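PDB 1TQY: actinorhodin polyketide putative beta-ketoacyl synthase 2 from Streptomyces coelicolor A3, which serves as the chain length factor that pairs with the ketosynthase subunit in actinorhodin polyketide synthesis and has a thiolase-like, beta-ketoacyl synthase fold. Local coordinates for residues Leu26-Trp30 / Val351-Ser356; Gln92-Ala96 / Arg253-Tyr259; Val108-Asn112 / Ala175-Ala179; Ala258-Gly264 / Ala405-Phe411. Numbering follows the deposited sequence.

The four contacts sample different layers of one thiolase-like chain. Interactions 1, 3 and 4 are largely buried, whereas interaction 2 is only partly so and lies farthest from the chain's centre. Chemistry follows place: interaction 3, helix on strand, is almost wholly aliphatic; interaction 1, helix across helix, adds an indole and a phenol; interaction 4, strand beside strand, rests on backbone hydrogen bonds; interaction 2, between a helix end and a loop, is mostly polar. Tyr259 joins three of them. It belongs to both 253-259 and 258-264, and its ring touches Met355 of interaction 1. Interactions 3 and 4 reach the same sheet and touch where Leu176 meets Leu262.

Interaction 1: residues Leu26-Trp30 / Val351-Ser356; sequences LAPYW and VTALMS
This is a buried helix-helix contact, in which the first turn of helix 26-34 crosses helix 345-359 beside strand 11-20 of the thiolase-like core. Both segments are helical throughout; their axes cross at -80° and come no closer than 11.6 Å, so long side chains must fill the gap. The CA atoms pair Leu26 with Val351 (8.7 Å) and Trp30 with Thr352 (7.4 Å). Trp30 (chi1 t, chi2 -121°) lays its indole over Met355: Met355 CB sits 3.6 Å from the centroid of the six-membered ring, a CH-pi contact, and the m, m, p rotamer carries SD to 4.7 Å from the centroid of the five-membered ring, a Met-aromatic contact. Leu26 CD2 packs 4.2 Å from Val351 CG1 and 4.0 Å from the flexible thioether's Met355 SD. Tyr29, chi1 t, extends so that its OH lies 2.6 Å from Thr352 OG1, at the ring edge. Thr352, chi1 m, hydrogen-bonds through OG1 to Leu348 O in its own helix, while Ser356 OG returns to Thr352 O at 2.9 Å. Hydroxyls on the 345-359 side are thus satisfied within a mainly apolar interface, where the short Tyr29-Thr352 approach adds a directional polar element to otherwise shape-driven packing.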
loop_
_atom_site.group_PDB
_atom_site.type_symbol
_atom_site.label_atom_id
_atom_site.label_comp_id
_atom_site.label_asym_id
_atom_site.label_seq_id
_atom_site.Cartn_x
_atom_site.Cartn_y
_atom_site.Cartn_z
ATOM N N LEU B 26 9.766 24.236 -1.809
ATOM C CA LEU B 26 10.302 24.426 -0.470
ATOM C C LEU B 26 10.396 25.879 -0.011
ATOM O O LEU B 26 9.866 26.231 1.036
ATOM C CB LEU B 26 11.691 23.798 -0.380
ATOM C CG LEU B 26 12.127 23.033 0.875
ATOM C CD1 LEU B 26 13.651 23.104 0.928
ATOM C CD2 LEU B 26 11.530 23.621 2.145
ATOM N N ALA B 27 11.072 26.725 -0.786
ATOM C CA ALA B 27 11.243 28.117 -0.381
ATOM C C ALA B 27 9.931 28.819 -0.045
ATOM O O ALA B 27 9.773 29.356 1.054
ATOM C CB ALA B 27 11.998 28.895 -1.451
ATOM N N PRO B 28 8.970 28.827 -0.986
ATOM C CA PRO B 28 7.686 29.485 -0.729
ATOM C C PRO B 28 6.998 28.890 0.499
ATOM O O PRO B 28 6.424 29.606 1.318
ATOM C CB PRO B 28 6.896 29.220 -2.007
ATOM C CG PRO B 28 7.954 29.032 -3.041
ATOM C CD PRO B 28 8.988 28.223 -2.326
ATOM N N TYR B 29 7.058 27.572 0.616
ATOM C CA TYR B 29 6.439 26.891 1.738
ATOM C C TYR B 29 7.054 27.312 3.074
ATOM O O TYR B 29 6.351 27.774 3.968
ATOM C CB TYR B 29 6.574 25.382 1.564
ATOM C CG TYR B 29 6.159 24.603 2.785
ATOM C CD1 TYR B 29 4.822 24.507 3.153
ATOM C CD2 TYR B 29 7.109 23.985 3.590
ATOM C CE1 TYR B 29 4.438 23.813 4.292
ATOM C CE2 TYR B 29 6.733 23.291 4.731
ATOM C CZ TYR B 29 5.397 23.210 5.070
ATOM O OH TYR B 29 5.040 22.508 6.189
ATOM N N TRP B 30 8.363 27.146 3.204
ATOM C CA TRP B 30 9.070 27.511 4.430
ATOM C C TRP B 30 8.834 28.973 4.800
ATOM O O TRP B 30 8.770 29.332 5.979
ATOM C CB TRP B 30 10.562 27.278 4.256
ATOM C CG TRP B 30 11.351 27.556 5.483
ATOM C CD1 TRP B 30 12.362 28.459 5.615
ATOM C CD2 TRP B 30 11.257 26.873 6.739
ATOM N NE1 TRP B 30 12.914 28.376 6.872
ATOM C CE2 TRP B 30 12.254 27.409 7.582
ATOM C CE3 TRP B 30 10.427 25.857 7.231
ATOM C CZ2 TRP B 30 12.451 26.963 8.892
ATOM C CZ3 TRP B 30 10.622 25.412 8.533
ATOM C CH2 TRP B 30 11.629 25.966 9.349
ATOM N N VAL B 351 9.760 17.234 6.447
ATOM C CA VAL B 351 10.477 18.301 5.761
ATOM C C VAL B 351 10.507 19.546 6.638
ATOM O O VAL B 351 11.538 20.204 6.779
ATOM C CB VAL B 351 9.803 18.667 4.418
ATOM C CG1 VAL B 351 10.441 19.931 3.838
ATOM C CG2 VAL B 351 9.944 17.524 3.435
ATOM N N THR B 352 9.365 19.868 7.232
ATOM C CA THR B 352 9.263 21.045 8.083
ATOM C C THR B 352 10.185 20.917 9.297
ATOM O O THR B 352 10.837 21.889 9.689
ATOM C CB THR B 352 7.804 21.255 8.509
ATOM O OG1 THR B 352 6.969 21.206 7.341
ATOM C CG2 THR B 352 7.627 22.606 9.170
ATOM N N ALA B 353 10.265 19.715 9.865
ATOM C CA ALA B 353 11.128 19.462 11.022
ATOM C C ALA B 353 12.609 19.597 10.657
ATOM O O ALA B 353 13.376 20.263 11.363
ATOM C CB ALA B 353 10.852 18.073 11.579
ATOM N N LEU B 354 13.011 18.980 9.545
ATOM C CA LEU B 354 14.411 19.047 9.103
ATOM C C LEU B 354 14.854 20.496 8.889
ATOM O O LEU B 354 15.987 20.870 9.200
ATOM C CB LEU B 354 14.602 18.241 7.806
ATOM C CG LEU B 354 14.526 16.718 8.004
ATOM C CD1 LEU B 354 14.344 15.990 6.677
ATOM C CD2 LEU B 354 15.787 16.267 8.710
ATOM N N MET B 355 13.939 21.302 8.360
ATOM C CA MET B 355 14.200 22.706 8.098
ATOM C C MET B 355 14.368 23.473 9.397
ATOM O O MET B 355 15.138 24.434 9.480
ATOM C CB MET B 355 13.053 23.305 7.283
ATOM C CG MET B 355 13.105 22.950 5.804
ATOM S SD MET B 355 14.389 23.906 4.949
ATOM C CE MET B 355 15.797 22.925 5.263
ATOM N N SER B 356 13.626 23.048 10.410
ATOM C CA SER B 356 13.697 23.678 11.713
ATOM C C SER B 356 15.069 23.366 12.292
ATOM O O SER B 356 15.745 24.242 12.830
ATOM C CB SER B 356 12.584 23.132 12.612
ATOM O OG SER B 356 11.313 23.493 12.096
#

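Interaction 2: residues Gln92-Ala96 / Arg253-Tyr259; sequences QDAKA and RGRHDAY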
loop_
_atom_site.group_PDB
_atom_site.type_symbol
_atom_site.label_atom_id
_atom_site.label_comp_id
_atom_site.label_asym_id
_atom_site.label_seq_id
_atom_site.Cartn_x
_atom_site.Cartn_y
_atom_site.Cartn_z
ATOM N N GLN B 92 16.608 16.884 -7.925
ATOM C CA GLN B 92 17.586 17.899 -8.289
ATOM C C GLN B 92 18.039 18.718 -7.083
ATOM O O GLN B 92 19.103 19.331 -7.113
ATOM C CB GLN B 92 17.060 18.802 -9.409
ATOM C CG GLN B 92 15.814 19.562 -9.107
ATOM C CD GLN B 92 15.235 20.225 -10.357
ATOM O OE1 GLN B 92 15.129 21.457 -10.438
ATOM N NE2 GLN B 92 14.860 19.408 -11.338
ATOM N N ASP B 93 17.246 18.709 -6.013
ATOM C CA ASP B 93 17.614 19.434 -4.795
ATOM C C ASP B 93 18.812 18.694 -4.193
ATOM O O ASP B 93 19.712 19.296 -3.597
ATOM C CB ASP B 93 16.454 19.419 -3.793
ATOM C CG ASP B 93 16.791 20.127 -2.487
ATOM O OD1 ASP B 93 16.289 19.678 -1.434
ATOM O OD2 ASP B 93 17.540 21.132 -2.498
ATOM N N ALA B 94 18.808 17.380 -4.372
ATOM C CA ALA B 94 19.871 16.523 -3.871
ATOM C C ALA B 94 21.002 16.405 -4.882
ATOM O O ALA B 94 21.991 15.712 -4.639
ATOM C CB ALA B 94 19.318 15.135 -3.567
ATOM N N LYS B 95 20.854 17.065 -6.023
ATOM C CA LYS B 95 21.879 16.988 -7.052
ATOM C C LYS B 95 22.111 15.527 -7.418
ATOM O O LYS B 95 23.251 15.088 -7.534
ATOM C CB LYS B 95 23.191 17.596 -6.546
ATOM C CG LYS B 95 23.396 19.052 -6.908
ATOM C CD LYS B 95 22.263 19.916 -6.400
ATOM C CE LYS B 95 22.339 21.305 -7.013
ATOM N NZ LYS B 95 23.671 21.927 -6.765
ATOM N N ALA B 96 21.032 14.768 -7.575
ATOM C CA ALA B 96 21.145 13.359 -7.930
ATOM C C ALA B 96 20.651 13.155 -9.356
ATOM O O ALA B 96 19.558 13.592 -9.712
ATOM C CB ALA B 96 20.333 12.501 -6.966
ATOM N N ARG B 253 29.135 9.746 -3.619
ATOM C CA ARG B 253 28.446 10.348 -4.757
ATOM C C ARG B 253 28.884 11.802 -4.928
ATOM O O ARG B 253 28.714 12.394 -5.994
ATOM C CB ARG B 253 26.928 10.271 -4.520
ATOM C CG ARG B 253 26.056 10.929 -5.576
ATOM C CD ARG B 253 24.624 10.398 -5.511
ATOM N NE ARG B 253 23.833 10.966 -4.426
ATOM C CZ ARG B 253 23.424 12.230 -4.392
ATOM N NH1 ARG B 253 23.736 13.050 -5.381
ATOM N NH2 ARG B 253 22.698 12.677 -3.374
ATOM N N GLY B 254 29.460 12.365 -3.872
ATOM C CA GLY B 254 29.901 13.744 -3.914
ATOM C C GLY B 254 28.907 14.655 -3.222
ATOM O O GLY B 254 29.050 15.881 -3.235
ATOM N N ARG B 255 27.887 14.047 -2.625
ATOM C CA ARG B 255 26.844 14.773 -1.910
ATOM C C ARG B 255 27.212 14.773 -0.432
ATOM O O ARG B 255 26.929 13.813 0.281
ATOM C CB ARG B 255 25.486 14.082 -2.114
ATOM C CG ARG B 255 24.316 14.736 -1.392
ATOM C CD ARG B 255 24.025 16.120 -1.941
ATOM N NE ARG B 255 22.912 16.770 -1.251
ATOM C CZ ARG B 255 22.455 17.980 -1.554
ATOM N NH1 ARG B 255 23.014 18.673 -2.535
ATOM N NH2 ARG B 255 21.440 18.501 -0.880
ATOM N N HIS B 256 27.858 15.846 0.016
ATOM C CA HIS B 256 28.276 15.966 1.411
ATOM C C HIS B 256 27.329 16.861 2.197
ATOM O O HIS B 256 27.519 17.098 3.389
ATOM C CB HIS B 256 29.687 16.548 1.500
ATOM C CG HIS B 256 30.698 15.807 0.686
ATOM N ND1 HIS B 256 30.732 15.864 -0.690
ATOM C CD2 HIS B 256 31.695 14.969 1.053
ATOM C CE1 HIS B 256 31.706 15.094 -1.138
ATOM N NE2 HIS B 256 32.307 14.538 -0.101
ATOM N N ASP B 257 26.309 17.367 1.523
ATOM C CA ASP B 257 25.357 18.235 2.181
ATOM C C ASP B 257 23.991 17.552 2.245
ATOM O O ASP B 257 23.532 16.966 1.263
ATOM C CB ASP B 257 25.286 19.565 1.423
ATOM C CG ASP B 257 24.493 20.617 2.159
ATOM O OD1 ASP B 257 24.632 20.712 3.402
ATOM O OD2 ASP B 257 23.743 21.365 1.484
ATOM N N ALA B 258 23.355 17.607 3.412
ATOM C CA ALA B 258 22.042 16.995 3.591
ATOM C C ALA B 258 21.190 17.797 4.572
ATOM O O ALA B 258 21.648 18.788 5.133
ATOM C CB ALA B 258 22.191 15.550 4.068
ATOM N N TYR B 259 19.948 17.369 4.766
ATOM C CA TYR B 259 19.027 18.053 5.667
ATOM C C TYR B 259 19.080 17.471 7.071
ATOM O O TYR B 259 18.884 18.179 8.053
ATOM C CB TYR B 259 17.605 17.946 5.122
ATOM C CG TYR B 259 17.357 18.773 3.883
ATOM C CD1 TYR B 259 16.788 20.040 3.975
ATOM C CD2 TYR B 259 17.691 18.292 2.616
ATOM C CE1 TYR B 259 16.554 20.807 2.834
ATOM C CE2 TYR B 259 17.462 19.054 1.471
ATOM C CZ TYR B 259 16.893 20.307 1.589
ATOM O OH TYR B 259 16.648 21.066 0.470
#
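Arg253 extends through chi1 and chi2, both t, then bends at chi3 (p), which brings its guanidinium edge to the end of helix 78-93. Arg253 NH1 donates to Ala94 O at 3.3 Å, Arg253 NH2 adds a weak bond to the same oxygen at 3.4 Å, and Ala96 CB covers one face of the group, 3.8 Å from Arg253 NH1. The charge itself is met by a salt bridge from NH2 to Glu245. Ala94 O, just past the helix, has no following helical turn to supply an amide, so an arginine donor suits it. The turn closes as a Schellman motif with Lys95 at positive phi (56°); a second follows helix 247-253 at Gly254, whose phi of 101° would jam a side chain against the preceding carbonyl. Arg255, with chi2 p, brings CD to 3.4 Å from Ala94 O and its guanidinium face over that oxygen, while Lys95 CD lies 4.1 Å from Arg255 NH1. Tyr259, chi1 m, gives a very short hydrogen bond from OH to Asp93 OD1, 2.4 Å; Asp93, chi1 t, also accepts from Val16 N through OD1.

Interaction 3: residues Val108-Asn112 / Ala175-Ala179; sequences VVTAN and ALGHA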
loop_
_atom_site.group_PDB
_atom_site.type_symbol
_atom_site.label_atom_id
_atom_site.label_comp_id
_atom_site.label_asym_id
_atom_site.label_seq_id
_atom_site.Cartn_x
_atom_site.Cartn_y
_atom_site.Cartn_z
ATOM N N VAL B 108 11.770 3.259 -4.920
ATOM C CA VAL B 108 10.702 4.227 -4.725
ATOM C C VAL B 108 9.644 3.687 -3.768
ATOM O O VAL B 108 9.017 2.656 -4.029
ATOM C CB VAL B 108 10.031 4.612 -6.075
ATOM C CG1 VAL B 108 8.884 5.591 -5.834
ATOM C CG2 VAL B 108 11.057 5.265 -7.004
ATOM N N VAL B 109 9.463 4.379 -2.644
ATOM C CA VAL B 109 8.480 3.981 -1.640
ATOM C C VAL B 109 7.566 5.154 -1.301
ATOM O O VAL B 109 8.008 6.147 -0.727
ATOM C CB VAL B 109 9.159 3.514 -0.342
ATOM C CG1 VAL B 109 8.094 2.978 0.613
ATOM C CG2 VAL B 109 10.192 2.449 -0.650
ATOM N N THR B 110 6.293 5.032 -1.665
ATOM C CA THR B 110 5.322 6.087 -1.397
ATOM C C THR B 110 4.127 5.591 -0.630
ATOM O O THR B 110 3.883 4.391 -0.557
ATOM C CB THR B 110 4.735 6.679 -2.694
ATOM O OG1 THR B 110 4.050 5.639 -3.410
ATOM C CG2 THR B 110 5.825 7.302 -3.557
ATOM N N ALA B 111 3.382 6.523 -0.050
ATOM C CA ALA B 111 2.150 6.160 0.637
ATOM C C ALA B 111 1.054 6.841 -0.193
ATOM O O ALA B 111 1.292 7.885 -0.796
ATOM C CB ALA B 111 2.151 6.693 2.066
ATOM N N ASN B 112 -0.128 6.244 -0.252
ATOM C CA ASN B 112 -1.231 6.831 -1.011
ATOM C C ASN B 112 -2.519 6.522 -0.255
ATOM O O ASN B 112 -2.789 5.372 0.074
ATOM C CB ASN B 112 -1.297 6.225 -2.416
ATOM C CG ASN B 112 -1.944 7.154 -3.416
ATOM O OD1 ASN B 112 -2.928 7.834 -3.101
ATOM N ND2 ASN B 112 -1.404 7.184 -4.636
ATOM N N ALA B 175 5.866 5.104 5.065
ATOM C CA ALA B 175 6.568 4.974 3.787
ATOM C C ALA B 175 8.045 5.316 3.985
ATOM O O ALA B 175 8.930 4.601 3.514
ATOM C CB ALA B 175 5.936 5.905 2.738
ATOM N N LEU B 176 8.285 6.422 4.681
ATOM C CA LEU B 176 9.629 6.904 4.976
ATOM C C LEU B 176 10.397 5.874 5.793
ATOM O O LEU B 176 11.587 5.639 5.570
ATOM C CB LEU B 176 9.548 8.224 5.738
ATOM C CG LEU B 176 9.773 9.518 4.957
ATOM C CD1 LEU B 176 9.373 9.357 3.501
ATOM C CD2 LEU B 176 8.984 10.641 5.622
ATOM N N GLY B 177 9.709 5.260 6.747
ATOM C CA GLY B 177 10.351 4.246 7.559
ATOM C C GLY B 177 10.629 3.024 6.699
ATOM O O GLY B 177 11.632 2.325 6.879
ATOM N N HIS B 178 9.732 2.763 5.751
ATOM C CA HIS B 178 9.873 1.611 4.856
ATOM C C HIS B 178 11.095 1.815 3.952
ATOM O O HIS B 178 11.816 0.867 3.618
ATOM C CB HIS B 178 8.601 1.444 4.011
ATOM C CG HIS B 178 8.572 0.193 3.184
ATOM N ND1 HIS B 178 7.617 -0.790 3.352
ATOM C CD2 HIS B 178 9.351 -0.218 2.152
ATOM C CE1 HIS B 178 7.808 -1.748 2.459
ATOM N NE2 HIS B 178 8.854 -1.426 1.719
ATOM N N ALA B 179 11.318 3.065 3.563
ATOM C CA ALA B 179 12.459 3.395 2.726
ATOM C C ALA B 179 13.730 3.151 3.521
ATOM O O ALA B 179 14.693 2.562 3.020
ATOM C CB ALA B 179 12.396 4.845 2.289
#
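Val109 presses its isopropyl group into the side of helix 171-185, overlapping three residues of it: CG1 is 3.4 Å from Ala175 O and 3.8 Å from His178 CB, and CG2 is 4.2 Å from Ala179 CA. A beta-branched valine suits an extended strand and offers two methyls to the helix. One turn separates Ala175 from Ala179, and their small side chains leave room for it: Val109 CG1 lies 4.2 Å from Ala175 CB, Val109 CB 4.4 Å from Ala179 CB. Further along, Ala175 CB lies 3.9 Å from Ala111 CB and 3.8 Å from Thr110 C; so small a methyl lets the helix lie close to the strand backbone. Thr110 points away, and its OG1 hydrogen-bonds Thr149. No hydrogen bond joins the two segments. The axes approach to 7.4 Å and run nearly antiparallel, at 162°. Helix 171-185 connects parallel strands 163-166 and 189-196 as a beta-alpha-beta crossover, packed on strand 106-111 between them, as in the layered alpha-beta-alpha-beta-alpha thiolase fold.

Interaction 4: residues Ala258-Gly264 / Ala405-Phe411; sequences AYGELAG and AAVLRRF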
loop_
_atom_site.group_PDB
_atom_site.type_symbol
_atom_site.label_atom_id
_atom_site.label_comp_id
_atom_site.label_asym_id
_atom_site.label_seq_id
_atom_site.Cartn_x
_atom_site.Cartn_y
_atom_site.Cartn_z
ATOM N N ALA B 258 23.355 17.607 3.412
ATOM C CA ALA B 258 22.042 16.995 3.591
ATOM C C ALA B 258 21.190 17.797 4.572
ATOM O O ALA B 258 21.648 18.788 5.133
ATOM C CB ALA B 258 22.191 15.550 4.068
ATOM N N TYR B 259 19.948 17.369 4.766
ATOM C CA TYR B 259 19.027 18.053 5.667
ATOM C C TYR B 259 19.080 17.471 7.071
ATOM O O TYR B 259 18.884 18.179 8.053
ATOM C CB TYR B 259 17.605 17.946 5.122
ATOM C CG TYR B 259 17.357 18.773 3.883
ATOM C CD1 TYR B 259 16.788 20.040 3.975
ATOM C CD2 TYR B 259 17.691 18.292 2.616
ATOM C CE1 TYR B 259 16.554 20.807 2.834
ATOM C CE2 TYR B 259 17.462 19.054 1.471
ATOM C CZ TYR B 259 16.893 20.307 1.589
ATOM O OH TYR B 259 16.648 21.066 0.470
ATOM N N GLY B 260 19.334 16.174 7.155
ATOM C CA GLY B 260 19.395 15.535 8.445
ATOM C C GLY B 260 19.409 14.035 8.284
ATOM O O GLY B 260 19.471 13.513 7.165
ATOM N N GLU B 261 19.342 13.343 9.413
ATOM C CA GLU B 261 19.351 11.890 9.442
ATOM C C GLU B 261 18.019 11.370 9.952
ATOM O O GLU B 261 17.411 11.957 10.845
ATOM C CB GLU B 261 20.462 11.400 10.377
ATOM C CG GLU B 261 20.516 9.889 10.550
ATOM C CD GLU B 261 21.354 9.460 11.750
ATOM O OE1 GLU B 261 22.232 10.242 12.179
ATOM O OE2 GLU B 261 21.141 8.337 12.254
ATOM N N LEU B 262 17.560 10.272 9.371
ATOM C CA LEU B 262 16.326 9.649 9.813
ATOM C C LEU B 262 16.851 8.633 10.833
ATOM O O LEU B 262 17.218 7.517 10.469
ATOM C CB LEU B 262 15.650 8.932 8.647
ATOM C CG LEU B 262 14.136 8.776 8.723
ATOM C CD1 LEU B 262 13.698 7.642 7.804
ATOM C CD2 LEU B 262 13.691 8.490 10.140
ATOM N N ALA B 263 16.897 9.028 12.099
ATOM C CA ALA B 263 17.440 8.184 13.161
ATOM C C ALA B 263 16.654 6.937 13.534
ATOM O O ALA B 263 17.230 5.857 13.673
ATOM C CB ALA B 263 17.681 9.034 14.406
ATOM N N GLY B 264 15.346 7.084 13.721
ATOM C CA GLY B 264 14.530 5.940 14.087
ATOM C C GLY B 264 13.107 6.061 13.576
ATOM O O GLY B 264 12.644 7.161 13.255
ATOM N N ALA B 405 5.737 7.108 14.332
ATOM C CA ALA B 405 6.665 8.058 14.914
ATOM C C ALA B 405 8.009 7.991 14.201
ATOM O O ALA B 405 8.440 6.922 13.766
ATOM C CB ALA B 405 6.839 7.771 16.394
ATOM N N ALA B 406 8.670 9.137 14.089
ATOM C CA ALA B 406 9.951 9.209 13.411
ATOM C C ALA B 406 10.854 10.208 14.107
ATOM O O ALA B 406 10.444 11.329 14.409
ATOM C CB ALA B 406 9.746 9.621 11.967
ATOM N N VAL B 407 12.088 9.803 14.370
ATOM C CA VAL B 407 13.028 10.703 15.023
ATOM C C VAL B 407 14.092 11.143 14.026
ATOM O O VAL B 407 14.680 10.322 13.329
ATOM C CB VAL B 407 13.650 10.034 16.279
ATOM C CG1 VAL B 407 13.830 8.563 16.035
ATOM C CG2 VAL B 407 14.977 10.701 16.628
ATOM N N LEU B 408 14.317 12.451 13.951
ATOM C CA LEU B 408 15.290 13.025 13.023
ATOM C C LEU B 408 16.411 13.729 13.779
ATOM O O LEU B 408 16.217 14.188 14.904
ATOM C CB LEU B 408 14.598 14.042 12.111
ATOM C CG LEU B 408 13.371 13.563 11.330
ATOM C CD1 LEU B 408 12.766 14.719 10.587
ATOM C CD2 LEU B 408 13.778 12.457 10.368
ATOM N N ARG B 409 17.580 13.820 13.151
ATOM C CA ARG B 409 18.721 14.494 13.765
ATOM C C ARG B 409 19.339 15.519 12.833
ATOM O O ARG B 409 19.339 15.346 11.617
ATOM C CB ARG B 409 19.811 13.498 14.154
ATOM C CG ARG B 409 19.471 12.580 15.293
ATOM C CD ARG B 409 20.705 12.341 16.143
ATOM N NE ARG B 409 20.469 11.298 17.133
ATOM C CZ ARG B 409 20.375 10.006 16.840
ATOM N NH1 ARG B 409 20.505 9.598 15.583
ATOM N NH2 ARG B 409 20.137 9.123 17.801
ATOM N N ARG B 410 19.873 16.583 13.422
ATOM C CA ARG B 410 20.526 17.653 12.678
ATOM C C ARG B 410 21.754 17.072 11.992
ATOM O O ARG B 410 22.504 16.307 12.603
ATOM C CB ARG B 410 20.975 18.754 13.643
ATOM C CG ARG B 410 20.736 20.192 13.182
ATOM C CD ARG B 410 21.518 20.592 11.932
ATOM N NE ARG B 410 20.931 20.084 10.692
ATOM C CZ ARG B 410 21.292 20.490 9.477
ATOM N NH1 ARG B 410 22.237 21.413 9.337
ATOM N NH2 ARG B 410 20.713 19.973 8.403
ATOM N N PHE B 411 21.960 17.438 10.730
ATOM C CA PHE B 411 23.113 16.959 9.964
ATOM C C PHE B 411 24.433 17.540 10.479
ATOM O O PHE B 411 24.643 18.760 10.293
ATOM C CB PHE B 411 22.947 17.296 8.476
ATOM C CG PHE B 411 24.105 16.854 7.625
ATOM C CD1 PHE B 411 24.918 17.788 6.984
ATOM C CD2 PHE B 411 24.395 15.499 7.479
ATOM C CE1 PHE B 411 26.007 17.379 6.213
ATOM C CE2 PHE B 411 25.481 15.076 6.711
ATOM C CZ PHE B 411 26.289 16.020 6.075
#
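Ala405 lies a few residues into strand 402-410, which runs antiparallel to strand 260-269 within the core sheet of the thiolase-like fold, and the pairing contains a classic beta bulge. Ala406 CA lies 3.4 Å from Gly264 O, a CA-H...O contact between the paired backbones. At Val407 the bulge appears: N donates to Gly264 O (2.9 Å), while Val407 O receives weak bonds from both Ala263 N (2.8 Å) and Gly264 N (3.3 Å). Glycine suits this spot because an ideal CB on Gly264 would clash with Val407 CG1. Leu408 faces Leu262 in a non-hydrogen-bonded pair, their CD2 atoms 4.0 Å apart. Arg409 makes a hydrogen-bonded pair with Glu261 (Glu261 N to Arg409 O and Arg409 N to Glu261 O, both 3.0 Å); its NH1 forms a long salt bridge to Glu261 OE2, 3.6 Å, and its NH2 binds Ala292 O. Gly260 again avoids a clash, since a CB would meet Arg409 O. Arg410 folds back, so that NH2 donates to Tyr259 O at 2.6 Å. Phe411, the last modelled residue, turns a ring face to Ala258 in a CH-pi contact, Ala258 CB 4.2 Å from the ring centroid.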